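Local coordinates for bifunctional cytochrome P450/NADPH--P450 reductase (Deinococcus aerius, PDB 7F3H), which probably catalyses haem-dependent hydroxylation of organic substrates, with electrons passed from NADPH by a reductase domain fused to its cytochrome P450 domain, at residues I39-F44 and Q55-L61; D323-R327 and Y395-G399; L326-S330 and H365-W371; P333-A339 and Q355-I361. All coordinates share one frame; numbering follows the deposited sequence.

Contact 1 of 4, residues I39-F44 and Q55-L61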
# COMPACT_ATOMS: atom_id res chain seq x y z
N ILE A 39 -21.55 -9.36 -13.25
CA ILE A 39 -22.73 -8.85 -12.57
C ILE A 39 -22.82 -7.33 -12.70
O ILE A 39 -22.14 -6.59 -11.97
CB ILE A 39 -22.71 -9.30 -11.10
CG1 ILE A 39 -22.45 -10.82 -11.03
CG2 ILE A 39 -24.01 -8.92 -10.36
CD1 ILE A 39 -22.55 -11.43 -9.65
N PRO A 40 -23.70 -6.82 -13.58
CA PRO A 40 -23.71 -5.37 -13.86
C PRO A 40 -24.37 -4.53 -12.79
O PRO A 40 -24.14 -3.31 -12.80
CB PRO A 40 -24.48 -5.28 -15.18
CG PRO A 40 -25.43 -6.44 -15.12
CD PRO A 40 -24.64 -7.56 -14.44
N GLU A 41 -25.13 -5.12 -11.86
CA GLU A 41 -25.74 -4.35 -10.77
C GLU A 41 -24.73 -3.68 -9.86
O GLU A 41 -25.13 -2.88 -9.00
CB GLU A 41 -26.65 -5.22 -9.91
CG GLU A 41 -27.87 -5.70 -10.60
CD GLU A 41 -27.63 -7.06 -11.22
OE1 GLU A 41 -26.47 -7.33 -11.62
OE2 GLU A 41 -28.58 -7.87 -11.31
N GLY A 42 -23.47 -4.09 -9.90
CA GLY A 42 -22.45 -3.36 -9.17
C GLY A 42 -22.18 -3.84 -7.76
O GLY A 42 -21.31 -3.25 -7.08
N LEU A 43 -22.87 -4.89 -7.28
CA LEU A 43 -22.48 -5.51 -6.02
C LEU A 43 -22.96 -6.96 -6.06
O LEU A 43 -23.95 -7.28 -6.72
CB LEU A 43 -23.06 -4.79 -4.76
CG LEU A 43 -24.48 -5.00 -4.18
CD1 LEU A 43 -24.70 -4.41 -2.75
CD2 LEU A 43 -25.62 -4.66 -5.10
N PHE A 44 -22.29 -7.83 -5.31
CA PHE A 44 -22.75 -9.22 -5.22
C PHE A 44 -22.43 -9.79 -3.85
O PHE A 44 -21.73 -9.18 -3.04
CB PHE A 44 -22.17 -10.13 -6.33
CG PHE A 44 -20.66 -10.25 -6.30
CD1 PHE A 44 -20.02 -11.05 -5.35
CD2 PHE A 44 -19.88 -9.59 -7.25
CE1 PHE A 44 -18.66 -11.16 -5.33
CE2 PHE A 44 -18.51 -9.71 -7.24
CZ PHE A 44 -17.89 -10.49 -6.27
N GLN A 55 -19.41 -7.74 -1.99
CA GLN A 55 -18.45 -6.99 -2.81
C GLN A 55 -19.14 -5.86 -3.57
O GLN A 55 -20.15 -6.09 -4.24
CB GLN A 55 -17.73 -7.93 -3.79
CG GLN A 55 -16.85 -8.99 -3.13
CD GLN A 55 -15.52 -8.46 -2.66
OE1 GLN A 55 -15.11 -7.35 -3.03
NE2 GLN A 55 -14.82 -9.24 -1.87
N ALA A 56 -18.58 -4.63 -3.48
CA ALA A 56 -19.17 -3.47 -4.13
C ALA A 56 -18.18 -2.75 -5.03
O ALA A 56 -17.05 -2.49 -4.63
CB ALA A 56 -19.68 -2.47 -3.12
N TYR A 57 -18.66 -2.36 -6.22
CA TYR A 57 -17.83 -1.75 -7.26
C TYR A 57 -18.57 -0.75 -8.16
O TYR A 57 -17.93 -0.07 -8.97
CB TYR A 57 -17.16 -2.88 -8.08
CG TYR A 57 -18.12 -3.96 -8.54
CD1 TYR A 57 -18.48 -5.00 -7.67
CD2 TYR A 57 -18.64 -3.97 -9.83
CE1 TYR A 57 -19.36 -5.97 -8.05
CE2 TYR A 57 -19.52 -4.97 -10.23
CZ TYR A 57 -19.88 -5.96 -9.32
OH TYR A 57 -20.74 -6.96 -9.69
N ASP A 58 -19.90 -0.67 -8.06
CA ASP A 58 -20.66 0.40 -8.75
C ASP A 58 -20.26 1.76 -8.18
O ASP A 58 -20.33 1.94 -6.95
CB ASP A 58 -22.17 0.21 -8.59
CG ASP A 58 -22.98 1.25 -9.36
OD1 ASP A 58 -23.11 1.08 -10.58
OD2 ASP A 58 -23.50 2.22 -8.78
N PRO A 59 -19.87 2.73 -9.01
CA PRO A 59 -19.40 4.02 -8.46
C PRO A 59 -20.43 4.73 -7.58
O PRO A 59 -20.07 5.26 -6.53
CB PRO A 59 -19.04 4.84 -9.71
CG PRO A 59 -18.79 3.81 -10.80
CD PRO A 59 -19.75 2.68 -10.48
N ASN A 60 -21.72 4.68 -7.91
CA ASN A 60 -22.66 5.40 -7.05
C ASN A 60 -22.89 4.68 -5.72
O ASN A 60 -22.97 5.32 -4.65
CB ASN A 60 -23.98 5.60 -7.78
CG ASN A 60 -23.83 6.44 -9.02
OD1 ASN A 60 -23.14 7.47 -9.03
ND2 ASN A 60 -24.48 5.99 -10.09
N LEU A 61 -22.99 3.34 -5.78
CA LEU A 61 -23.05 2.52 -4.56
C LEU A 61 -21.85 2.79 -3.69
O LEU A 61 -21.99 3.01 -2.48
CB LEU A 61 -23.15 1.02 -4.89
CG LEU A 61 -24.44 0.52 -5.59
CD1 LEU A 61 -24.44 -1.00 -5.80
CD2 LEU A 61 -25.70 0.97 -4.83
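Leu-43 and Phe-44 run antiparallel to Gln-55 and Ala-56 at the open end of the hairpin of strands 43-48 and 51-56: Phe-44 and Gln-55 form a hydrogen-bonded pair, and Leu-43 faces Ala-56 in a non-hydrogen-bonded one. Just before the strand, Gly-42 O takes two amides, Tyr-57 N at 2.9 Å and Asp-58 N at 3.1 Å, the latter in the carbonyl plane on a lone pair. The Tyr-57 ring lies flat on this peptide: its chi1 of 49° brings a face against Gly-42, whose CA makes a CH-pi contact 3.8 Å from the ring centroid. From there the Tyr-57 hydroxyl reaches the turn after helix 28-38 and donates to a lone pair of Ile-39 O at 2.7 Å. Phe-44 crosses Tyr-57 at about a right angle, its CD2 3.7 Å from Tyr-57 OH, while the CB of Gln-55 sits over a Phe-44 face. On the sheet face that carries Leu-43 and Ala-56, Leu-43 CD2 touches Leu-61 CD1 at 3.9 Å, in the first turn of a helix that Asp-58 N-caps through OD2. Gly-42 is squeezed by Asp-58 CB, 3.6 Å from its CA, and has a phi of 92°, both of which suit a residue without a side chain. Two bonds on the O of buried Gly-42 and one on Ile-39 O give these carbonyls partners and tie helix 28-38, hairpin and helix 59-65 together.

Contact 2 of 4, residues D323-R327 and Y395-G399. With HEM (protoporphyrin IX containing Fe), chain E.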
# COMPACT_ATOMS: atom_id res chain seq x y z
N ASP A 323 -0.25 7.53 -10.78
CA ASP A 323 -1.70 7.61 -10.61
C ASP A 323 -2.40 6.51 -11.40
O ASP A 323 -3.25 5.78 -10.86
CB ASP A 323 -2.20 8.99 -11.07
CG ASP A 323 -1.79 10.14 -10.12
OD1 ASP A 323 -1.53 9.90 -8.92
OD2 ASP A 323 -1.76 11.31 -10.59
N GLU A 324 -2.02 6.33 -12.68
CA GLU A 324 -2.64 5.30 -13.51
C GLU A 324 -2.21 3.88 -13.10
O GLU A 324 -3.00 2.93 -13.19
CB GLU A 324 -2.34 5.58 -15.00
CG GLU A 324 -2.97 4.65 -16.05
CD GLU A 324 -4.51 4.71 -16.17
OE1 GLU A 324 -5.19 5.27 -15.27
OE2 GLU A 324 -5.02 4.17 -17.19
N ALA A 325 -0.97 3.70 -12.63
CA ALA A 325 -0.58 2.38 -12.15
C ALA A 325 -1.43 1.98 -10.96
O ALA A 325 -1.93 0.86 -10.89
CB ALA A 325 0.91 2.34 -11.78
N LEU A 326 -1.69 2.94 -10.06
CA LEU A 326 -2.59 2.69 -8.93
C LEU A 326 -4.03 2.47 -9.41
O LEU A 326 -4.81 1.81 -8.74
CB LEU A 326 -2.52 3.85 -7.94
CG LEU A 326 -1.28 3.94 -7.03
CD1 LEU A 326 -1.35 5.15 -6.12
CD2 LEU A 326 -1.06 2.69 -6.19
N ARG A 327 -4.41 3.00 -10.58
CA ARG A 327 -5.73 2.62 -11.08
C ARG A 327 -5.76 1.17 -11.56
O ARG A 327 -6.70 0.44 -11.26
CB ARG A 327 -6.21 3.57 -12.18
CG ARG A 327 -7.69 3.38 -12.52
CD ARG A 327 -8.14 4.34 -13.60
NE ARG A 327 -7.59 3.97 -14.90
CZ ARG A 327 -8.10 3.03 -15.69
NH1 ARG A 327 -9.19 2.37 -15.31
NH2 ARG A 327 -7.50 2.74 -16.84
N TYR A 395 -12.16 6.32 -7.56
CA TYR A 395 -10.70 6.23 -7.45
C TYR A 395 -10.32 6.33 -5.98
O TYR A 395 -10.24 7.42 -5.41
CB TYR A 395 -10.04 7.33 -8.27
CG TYR A 395 -8.55 7.22 -8.39
CD1 TYR A 395 -7.97 6.11 -9.01
CD2 TYR A 395 -7.71 8.24 -7.93
CE1 TYR A 395 -6.58 6.00 -9.14
CE2 TYR A 395 -6.34 8.13 -8.06
CZ TYR A 395 -5.79 7.01 -8.67
OH TYR A 395 -4.44 6.87 -8.83
N LYS A 396 -10.04 5.18 -5.37
CA LYS A 396 -9.84 5.11 -3.92
C LYS A 396 -8.61 4.28 -3.54
O LYS A 396 -8.67 3.46 -2.63
CB LYS A 396 -11.09 4.51 -3.29
CG LYS A 396 -12.37 5.35 -3.42
CD LYS A 396 -12.15 6.74 -2.88
CE LYS A 396 -13.40 7.26 -2.23
NZ LYS A 396 -13.06 8.50 -1.51
N PRO A 397 -7.44 4.51 -4.17
CA PRO A 397 -6.27 3.68 -3.85
C PRO A 397 -5.69 3.99 -2.48
O PRO A 397 -4.95 3.17 -1.93
CB PRO A 397 -5.28 3.99 -4.96
CG PRO A 397 -5.60 5.36 -5.37
CD PRO A 397 -7.09 5.61 -5.10
N PHE A 398 -5.97 5.17 -1.93
CA PHE A 398 -5.48 5.57 -0.62
C PHE A 398 -6.64 5.63 0.39
O PHE A 398 -6.68 6.50 1.25
CB PHE A 398 -4.71 6.89 -0.71
CG PHE A 398 -3.41 6.78 -1.51
CD1 PHE A 398 -2.30 6.12 -0.98
CD2 PHE A 398 -3.33 7.27 -2.80
CE1 PHE A 398 -1.11 6.01 -1.70
CE2 PHE A 398 -2.15 7.16 -3.56
CZ PHE A 398 -1.04 6.53 -3.00
N GLY A 399 -7.61 4.71 0.25
CA GLY A 399 -8.69 4.62 1.23
C GLY A 399 -9.66 5.78 1.15
O GLY A 399 -9.77 6.49 0.14
CHA HEM E . -4.11 3.58 5.46
CHB HEM E . 0.56 4.57 6.37
CHC HEM E . 1.62 3.76 1.68
CHD HEM E . -2.99 2.49 0.85
C1A HEM E . -2.94 3.93 6.10
C2A HEM E . -2.82 4.19 7.52
C3A HEM E . -1.54 4.50 7.79
C4A HEM E . -0.79 4.36 6.54
CMA HEM E . -0.95 4.86 9.17
CAA HEM E . -4.00 4.21 8.50
CBA HEM E . -4.50 5.66 8.58
CGA HEM E . -5.63 5.83 9.59
O1A HEM E . -5.53 6.81 10.38
O2A HEM E . -6.57 4.99 9.73
C1B HEM E . 1.26 4.48 5.18
C2B HEM E . 2.68 4.77 4.98
C3B HEM E . 2.94 4.59 3.68
C4B HEM E . 1.73 4.11 3.03
CMB HEM E . 3.62 5.28 6.09
CAB HEM E . 4.27 4.67 2.89
CBB HEM E . 5.47 4.85 3.45
C1C HEM E . 0.47 3.32 1.04
C2C HEM E . 0.32 3.01 -0.39
C3C HEM E . -0.97 2.65 -0.55
C4C HEM E . -1.65 2.76 0.70
CMC HEM E . 1.45 3.05 -1.46
CAC HEM E . -1.75 2.23 -1.78
CBC HEM E . -1.20 2.17 -2.99
C1D HEM E . -3.69 2.67 2.03
C2D HEM E . -5.11 2.36 2.23
C3D HEM E . -5.39 2.67 3.49
C4D HEM E . -4.19 3.16 4.15
CMD HEM E . -6.11 1.79 1.19
CAD HEM E . -6.76 2.50 4.13
CBD HEM E . -6.74 1.09 4.64
CGD HEM E . -8.07 0.69 5.18
O1D HEM E . -8.05 -0.31 5.94
O2D HEM E . -9.11 1.34 4.86
NA HEM E . -1.69 4.01 5.55
NB HEM E . 0.72 4.10 3.98
NC HEM E . -0.75 3.14 1.66
ND HEM E . -3.18 3.16 3.22
FE HEM E . -1.30 3.70 3.56
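Asp-323 O accepts from the Tyr-395 hydroxyl at 2.6 Å and, more weakly, from Arg-327 N in the regular helical manner. The helix is the K helix of the P450 fold, and Glu-324 and Arg-327 are the two fixed positions of its ExxR motif. The Tyr-395 hydroxyl comes in from the side at a C=O...O angle of 114°, an off-axis approach compatible with the helical bond to the same oxygen. A chi1 of -171° sets the phenol anti to its own backbone nitrogen and carries it alongside the helix, where CE1 meets Arg-327 CB at 3.9 Å and Pro-397 CD lies over a ring face. The ExxR pair itself is a side-on grip: Arg-327 NE holds Glu-324 OE1 at 2.8 Å and Arg-327 NH2 holds Glu-324 OE2 at 2.9 Å, both near the guanidinium plane. Arg-381 adds a second salt bridge to Glu-324; Arg-327 NH1 bonds to His-365 O and NH2 also to Pro-374 O. Nearer the haem the contact becomes apolar. Phe-398 opens the FxxGxxxCxG signature that runs on to Cys-405, and its CE2 meets Leu-326 CD1 at 3.4 Å, the side chains crossing at about a right angle. Both residues line the haem pocket: Leu-326 points CD2 at the vinyl carbon CBC, and Phe-398 CE1 stands 3.6 Å from haem C3C.

Contact 3 of 4, residues L326-S330 and H365-W371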
# COMPACT_ATOMS: atom_id res chain seq x y z
N LEU A 326 -1.69 2.94 -10.06
CA LEU A 326 -2.59 2.69 -8.93
C LEU A 326 -4.03 2.47 -9.41
O LEU A 326 -4.81 1.81 -8.74
CB LEU A 326 -2.52 3.85 -7.94
CG LEU A 326 -1.28 3.94 -7.03
CD1 LEU A 326 -1.35 5.15 -6.12
CD2 LEU A 326 -1.06 2.69 -6.19
N ARG A 327 -4.41 3.00 -10.58
CA ARG A 327 -5.73 2.62 -11.08
C ARG A 327 -5.76 1.17 -11.56
O ARG A 327 -6.70 0.44 -11.26
CB ARG A 327 -6.21 3.57 -12.18
CG ARG A 327 -7.69 3.38 -12.52
CD ARG A 327 -8.14 4.34 -13.60
NE ARG A 327 -7.59 3.97 -14.90
CZ ARG A 327 -8.10 3.03 -15.69
NH1 ARG A 327 -9.19 2.37 -15.31
NH2 ARG A 327 -7.50 2.74 -16.84
N PHE A 328 -4.73 0.72 -12.31
CA PHE A 328 -4.68 -0.70 -12.71
C PHE A 328 -4.45 -1.64 -11.53
O PHE A 328 -5.02 -2.74 -11.52
CB PHE A 328 -3.57 -1.02 -13.73
CG PHE A 328 -3.93 -0.79 -15.16
CD1 PHE A 328 -5.16 -0.28 -15.52
CD2 PHE A 328 -3.14 -1.36 -16.15
CE1 PHE A 328 -5.50 -0.12 -16.85
CE2 PHE A 328 -3.48 -1.25 -17.50
CZ PHE A 328 -4.68 -0.62 -17.85
N TRP A 329 -3.55 -1.31 -10.60
CA TRP A 329 -3.01 -2.30 -9.65
C TRP A 329 -2.81 -1.68 -8.26
O TRP A 329 -1.73 -1.70 -7.67
CB TRP A 329 -1.70 -2.90 -10.19
CG TRP A 329 -1.91 -3.82 -11.36
CD1 TRP A 329 -1.54 -3.60 -12.67
CD2 TRP A 329 -2.56 -5.10 -11.34
NE1 TRP A 329 -1.93 -4.68 -13.46
CE2 TRP A 329 -2.57 -5.60 -12.66
CE3 TRP A 329 -3.13 -5.87 -10.32
CZ2 TRP A 329 -3.12 -6.83 -12.98
CZ3 TRP A 329 -3.69 -7.09 -10.64
CH2 TRP A 329 -3.67 -7.57 -11.97
N SER A 330 -3.88 -1.09 -7.73
CA SER A 330 -3.92 -0.60 -6.35
C SER A 330 -3.60 -1.73 -5.36
O SER A 330 -4.27 -2.78 -5.36
CB SER A 330 -5.30 0.01 -6.10
OG SER A 330 -5.37 0.76 -4.92
N HIS A 365 -12.08 0.67 -10.07
CA HIS A 365 -11.09 1.44 -10.80
C HIS A 365 -11.20 1.24 -12.30
O HIS A 365 -10.54 1.96 -13.06
CB HIS A 365 -9.71 1.06 -10.29
CG HIS A 365 -9.32 1.78 -9.04
ND1 HIS A 365 -8.06 1.71 -8.50
CD2 HIS A 365 -10.02 2.63 -8.24
CE1 HIS A 365 -7.99 2.47 -7.42
NE2 HIS A 365 -9.17 3.04 -7.24
N ARG A 366 -11.96 0.23 -12.72
CA ARG A 366 -12.18 -0.11 -14.12
C ARG A 366 -13.66 -0.10 -14.51
O ARG A 366 -14.03 -0.76 -15.48
CB ARG A 366 -11.59 -1.48 -14.40
CG ARG A 366 -10.11 -1.53 -14.33
CD ARG A 366 -9.71 -2.91 -14.72
NE ARG A 366 -8.36 -3.20 -14.31
CZ ARG A 366 -7.41 -3.60 -15.15
NH1 ARG A 366 -7.72 -3.74 -16.43
NH2 ARG A 366 -6.17 -3.83 -14.71
N HIS A 367 -14.51 0.58 -13.77
CA HIS A 367 -15.94 0.52 -14.08
C HIS A 367 -16.25 1.31 -15.34
O HIS A 367 -15.92 2.50 -15.40
CB HIS A 367 -16.77 1.05 -12.91
CG HIS A 367 -18.19 0.58 -12.95
ND1 HIS A 367 -19.05 0.92 -13.98
CD2 HIS A 367 -18.89 -0.24 -12.13
CE1 HIS A 367 -20.23 0.37 -13.77
NE2 HIS A 367 -20.15 -0.36 -12.66
N PRO A 368 -16.88 0.71 -16.35
CA PRO A 368 -17.10 1.45 -17.62
C PRO A 368 -17.94 2.71 -17.46
O PRO A 368 -17.75 3.65 -18.23
CB PRO A 368 -17.83 0.45 -18.52
CG PRO A 368 -18.14 -0.77 -17.67
CD PRO A 368 -17.29 -0.70 -16.42
N ALA A 369 -18.85 2.77 -16.48
CA ALA A 369 -19.63 3.98 -16.28
C ALA A 369 -18.77 5.16 -15.80
O ALA A 369 -19.23 6.31 -15.85
CB ALA A 369 -20.76 3.72 -15.29
N ALA A 370 -17.59 4.90 -15.26
CA ALA A 370 -16.76 5.96 -14.71
C ALA A 370 -15.46 6.16 -15.48
O ALA A 370 -14.79 7.18 -15.27
CB ALA A 370 -16.46 5.68 -13.23
N TRP A 371 -15.04 5.19 -16.29
CA TRP A 371 -13.76 5.24 -16.98
C TRP A 371 -13.99 4.88 -18.43
O TRP A 371 -14.42 3.76 -18.73
CB TRP A 371 -12.75 4.27 -16.34
CG TRP A 371 -12.58 4.47 -14.87
CD1 TRP A 371 -13.17 3.75 -13.87
CD2 TRP A 371 -11.79 5.50 -14.21
NE1 TRP A 371 -12.79 4.25 -12.63
CE2 TRP A 371 -11.94 5.32 -12.82
CE3 TRP A 371 -10.96 6.53 -14.67
CZ2 TRP A 371 -11.30 6.13 -11.89
CZ3 TRP A 371 -10.33 7.33 -13.75
CH2 TRP A 371 -10.50 7.13 -12.37
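Arg-327 NH1 donates to His-365 O at 2.7 Å, a bond lying in the carbonyl plane and close to the guanidinium plane. The aliphatic part of this ExxR arginine is packed too: CD sits over the six-membered ring of Trp-371, 3.6 Å from its centroid and almost on the ring normal, a CH-pi contact. The bend at chi3 (72°) brings NH1 back to the carbonyl while CD stays on the indole. On the next helical residue, the Arg-366 guanidinium lies flat on Phe-328, planes 15° apart and CZ 4.4 Å from the ring centroid, a cation-pi stack offset so that NH2 hangs over the CG and CD1 side. Beside them, against the helix carbonyls, His-365 ND1 makes weak bonds to Leu-326 O and Arg-327 O, each at 3.3 Å.

In the second shell, Lys-396 N donates to His-365 NE2, which probably holds the imidazole's orientation, consistent with ND1 as the donor. A salt bridge to Asp-375 steadies Arg-366, and Trp-371 NE1 bonds to Leu-364 O. The contact thus ties the ExxR arginine and the C-terminal part of helix 317-329 to the loop after helix 361-365, with helix 254-285 against Leu-326 and Phe-328, and helix 28-38 against Arg-366.

Contact 4 of 4, residues P333-A339 and Q355-I361. With HEM (protoporphyrin IX containing Fe), chain E.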
# COMPACT_ATOMS: atom_id res chain seq x y z
N PRO A 333 -6.32 -3.87 -2.33
CA PRO A 333 -7.45 -3.87 -3.29
C PRO A 333 -8.83 -4.26 -2.76
O PRO A 333 -9.76 -4.32 -3.56
CB PRO A 333 -6.96 -4.88 -4.33
CG PRO A 333 -6.19 -5.91 -3.51
CD PRO A 333 -5.58 -5.14 -2.33
N ASN A 334 -9.03 -4.53 -1.47
CA ASN A 334 -10.35 -5.04 -1.06
C ASN A 334 -10.68 -4.66 0.37
O ASN A 334 -11.30 -5.44 1.10
CB ASN A 334 -10.45 -6.56 -1.23
CG ASN A 334 -11.83 -7.00 -1.66
OD1 ASN A 334 -12.64 -6.20 -2.17
ND2 ASN A 334 -12.12 -8.28 -1.46
N TYR A 335 -10.27 -3.46 0.79
CA TYR A 335 -10.60 -2.98 2.12
C TYR A 335 -12.09 -2.67 2.22
O TYR A 335 -12.75 -2.36 1.22
CB TYR A 335 -9.76 -1.75 2.46
CG TYR A 335 -9.97 -0.51 1.60
CD1 TYR A 335 -10.94 0.42 1.93
CD2 TYR A 335 -9.18 -0.26 0.48
CE1 TYR A 335 -11.11 1.58 1.17
CE2 TYR A 335 -9.34 0.91 -0.29
CZ TYR A 335 -10.33 1.81 0.06
OH TYR A 335 -10.54 2.98 -0.66
N ALA A 336 -12.62 -2.78 3.45
CA ALA A 336 -14.05 -2.86 3.67
C ALA A 336 -14.53 -1.86 4.71
O ALA A 336 -13.78 -1.46 5.61
CB ALA A 336 -14.48 -4.26 4.14
N VAL A 337 -15.81 -1.50 4.56
CA VAL A 337 -16.52 -0.66 5.52
C VAL A 337 -17.60 -1.48 6.20
O VAL A 337 -18.09 -2.49 5.68
CB VAL A 337 -17.15 0.59 4.85
CG1 VAL A 337 -16.06 1.54 4.41
CG2 VAL A 337 -18.04 0.21 3.66
N THR A 338 -18.01 -1.01 7.37
CA THR A 338 -19.05 -1.66 8.17
C THR A 338 -20.25 -0.73 8.35
O THR A 338 -20.10 0.47 8.61
CB THR A 338 -18.50 -2.07 9.52
OG1 THR A 338 -17.23 -2.71 9.32
CG2 THR A 338 -19.48 -3.02 10.19
N ALA A 339 -21.43 -1.30 8.18
CA ALA A 339 -22.68 -0.57 8.33
C ALA A 339 -22.91 -0.19 9.79
O ALA A 339 -22.95 -1.07 10.65
CB ALA A 339 -23.84 -1.42 7.80
N GLN A 355 -22.94 -5.53 9.09
CA GLN A 355 -22.49 -6.21 7.88
C GLN A 355 -21.33 -5.44 7.24
O GLN A 355 -21.38 -4.21 7.13
CB GLN A 355 -23.66 -6.33 6.89
CG GLN A 355 -23.32 -6.96 5.57
CD GLN A 355 -22.74 -8.38 5.70
OE1 GLN A 355 -23.38 -9.28 6.27
NE2 GLN A 355 -21.55 -8.58 5.13
N GLN A 356 -20.25 -6.16 6.91
CA GLN A 356 -19.14 -5.61 6.13
C GLN A 356 -19.48 -5.56 4.64
O GLN A 356 -20.06 -6.51 4.10
CB GLN A 356 -17.88 -6.47 6.30
CG GLN A 356 -17.09 -6.25 7.56
CD GLN A 356 -15.82 -7.05 7.57
OE1 GLN A 356 -14.87 -6.74 6.85
NE2 GLN A 356 -15.80 -8.13 8.34
N VAL A 357 -19.07 -4.49 3.97
CA VAL A 357 -19.10 -4.41 2.51
C VAL A 357 -17.69 -4.09 2.03
O VAL A 357 -17.11 -3.08 2.45
CB VAL A 357 -20.09 -3.36 2.00
CG1 VAL A 357 -20.09 -3.36 0.46
CG2 VAL A 357 -21.46 -3.64 2.56
N ALA A 358 -17.11 -5.01 1.26
CA ALA A 358 -15.80 -4.78 0.68
C ALA A 358 -15.90 -3.90 -0.56
O ALA A 358 -16.76 -4.12 -1.43
CB ALA A 358 -15.13 -6.13 0.36
N LEU A 359 -15.03 -2.89 -0.66
CA LEU A 359 -14.88 -2.15 -1.91
C LEU A 359 -13.99 -2.94 -2.87
O LEU A 359 -12.78 -3.08 -2.63
CB LEU A 359 -14.30 -0.76 -1.67
CG LEU A 359 -14.84 0.10 -0.53
CD1 LEU A 359 -14.15 1.43 -0.55
CD2 LEU A 359 -16.32 0.31 -0.70
N LEU A 360 -14.56 -3.39 -3.99
CA LEU A 360 -13.79 -4.19 -4.95
C LEU A 360 -13.01 -3.25 -5.88
O LEU A 360 -13.38 -2.99 -7.03
CB LEU A 360 -14.73 -5.13 -5.70
CG LEU A 360 -14.10 -6.15 -6.62
CD1 LEU A 360 -13.10 -7.08 -5.89
CD2 LEU A 360 -15.20 -6.95 -7.32
N ILE A 361 -11.86 -2.78 -5.35
CA ILE A 361 -11.12 -1.69 -5.99
C ILE A 361 -10.79 -1.96 -7.45
O ILE A 361 -10.98 -1.06 -8.29
CB ILE A 361 -9.87 -1.36 -5.16
CG1 ILE A 361 -10.19 -0.92 -3.73
CG2 ILE A 361 -9.02 -0.28 -5.85
CD1 ILE A 361 -11.01 0.43 -3.62
CHA HEM E . -4.11 3.58 5.46
CHB HEM E . 0.56 4.57 6.37
CHC HEM E . 1.62 3.76 1.68
CHD HEM E . -2.99 2.49 0.85
C1A HEM E . -2.94 3.93 6.10
C2A HEM E . -2.82 4.19 7.52
C3A HEM E . -1.54 4.50 7.79
C4A HEM E . -0.79 4.36 6.54
CMA HEM E . -0.95 4.86 9.17
CAA HEM E . -4.00 4.21 8.50
CBA HEM E . -4.50 5.66 8.58
CGA HEM E . -5.63 5.83 9.59
O1A HEM E . -5.53 6.81 10.38
O2A HEM E . -6.57 4.99 9.73
C1B HEM E . 1.26 4.48 5.18
C2B HEM E . 2.68 4.77 4.98
C3B HEM E . 2.94 4.59 3.68
C4B HEM E . 1.73 4.11 3.03
CMB HEM E . 3.62 5.28 6.09
CAB HEM E . 4.27 4.67 2.89
CBB HEM E . 5.47 4.85 3.45
C1C HEM E . 0.47 3.32 1.04
C2C HEM E . 0.32 3.01 -0.39
C3C HEM E . -0.97 2.65 -0.55
C4C HEM E . -1.65 2.76 0.70
CMC HEM E . 1.45 3.05 -1.46
CAC HEM E . -1.75 2.23 -1.78
CBC HEM E . -1.20 2.17 -2.99
C1D HEM E . -3.69 2.67 2.03
C2D HEM E . -5.11 2.36 2.23
C3D HEM E . -5.39 2.67 3.49
C4D HEM E . -4.19 3.16 4.15
CMD HEM E . -6.11 1.79 1.19
CAD HEM E . -6.76 2.50 4.13
CBD HEM E . -6.74 1.09 4.64
CGD HEM E . -8.07 0.69 5.18
O1D HEM E . -8.05 -0.31 5.94
O2D HEM E . -9.11 1.34 4.86
NA HEM E . -1.69 4.01 5.55
NB HEM E . 0.72 4.10 3.98
NC HEM E . -0.75 3.14 1.66
ND HEM E . -3.18 3.16 3.22
FE HEM E . -1.30 3.70 3.56
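Val-337 and Val-357 form the hydrogen-bonded pair at the middle of an antiparallel ladder in the main beta sheet of the P450 fold, flanked by the non-hydrogen-bonded pairs Ala-336 with Ala-358 and Thr-338 with Gln-356. Backbone bonds do most of the holding: Val-357 N to Val-337 O at 2.8 Å is nearly straight, and Val-337 N to Val-357 O at 2.9 Å answers it. The ladder extends both ways, through Ala-339 N to Gln-355 O at one end and Leu-359 N to Tyr-335 O at the other. Further on, Ile-361 N, at the start of the next helix, still reaches Pro-333 O at 3.2 Å. Within 355-361, at the Ala-339 end, Gln-355 NE2 bonds to Gln-356 O at 2.8 Å, on a lone pair, and also to Thr-52 O.

Apolar contacts gather round Tyr-335, a haem-pocket residue just ahead of strand 336-339. Its chi1 of 64° puts CG between the backbone N and the carbonyl carbon, and the ring then reaches the end of strand 356-359 and the first helical residue after it: CE1 touches Leu-359 CD1 at 3.5 Å and CE2 touches Ile-361 CD1 at 3.8 Å. CE2 also meets the haem methyl CMD. Ala-336, Ala-358, Thr-338 and Gln-356 share one sheet face, Val-337 and Val-357 the other.

Among polar neighbours, propionate oxygen O2D lies 3.6 Å from Tyr-335 CD1, and the Tyr-335 hydroxyl bonds to Lys-396 O.

These are two inner strands of the five-stranded mixed sheet: 51-56 runs parallel alongside 356-359, 71-72 pairs with 336-339, Leu-65 of helix 59-65 packs on the valine face, and helix 28-38 covers Asn-334 and Leu-360.

Contacts 1 and 4 belong to one sheet, in which strands 51-56 and 356-359 are neighbours, with Ala-56 probably hydrogen-bonded to both Ala-358 and Leu-360. Both rest mainly on backbone bonds, in contact 1 partly from the loops flanking the strands, with one tyrosine ring at work. Contacts 2 and 3 share Leu-326 and Arg-327 on helix 317-329 and rely more on side chains: a hydroxyl, arginines and aromatic faces. The centre of contact 2 lies closest to the centre of the chain, about 10 Å away, though it is only partly buried; that of contact 1 lies about 23 Å away, yet is mostly buried locally. Haem touches contacts 2 and 4, and contact 3 through the shared Leu-326.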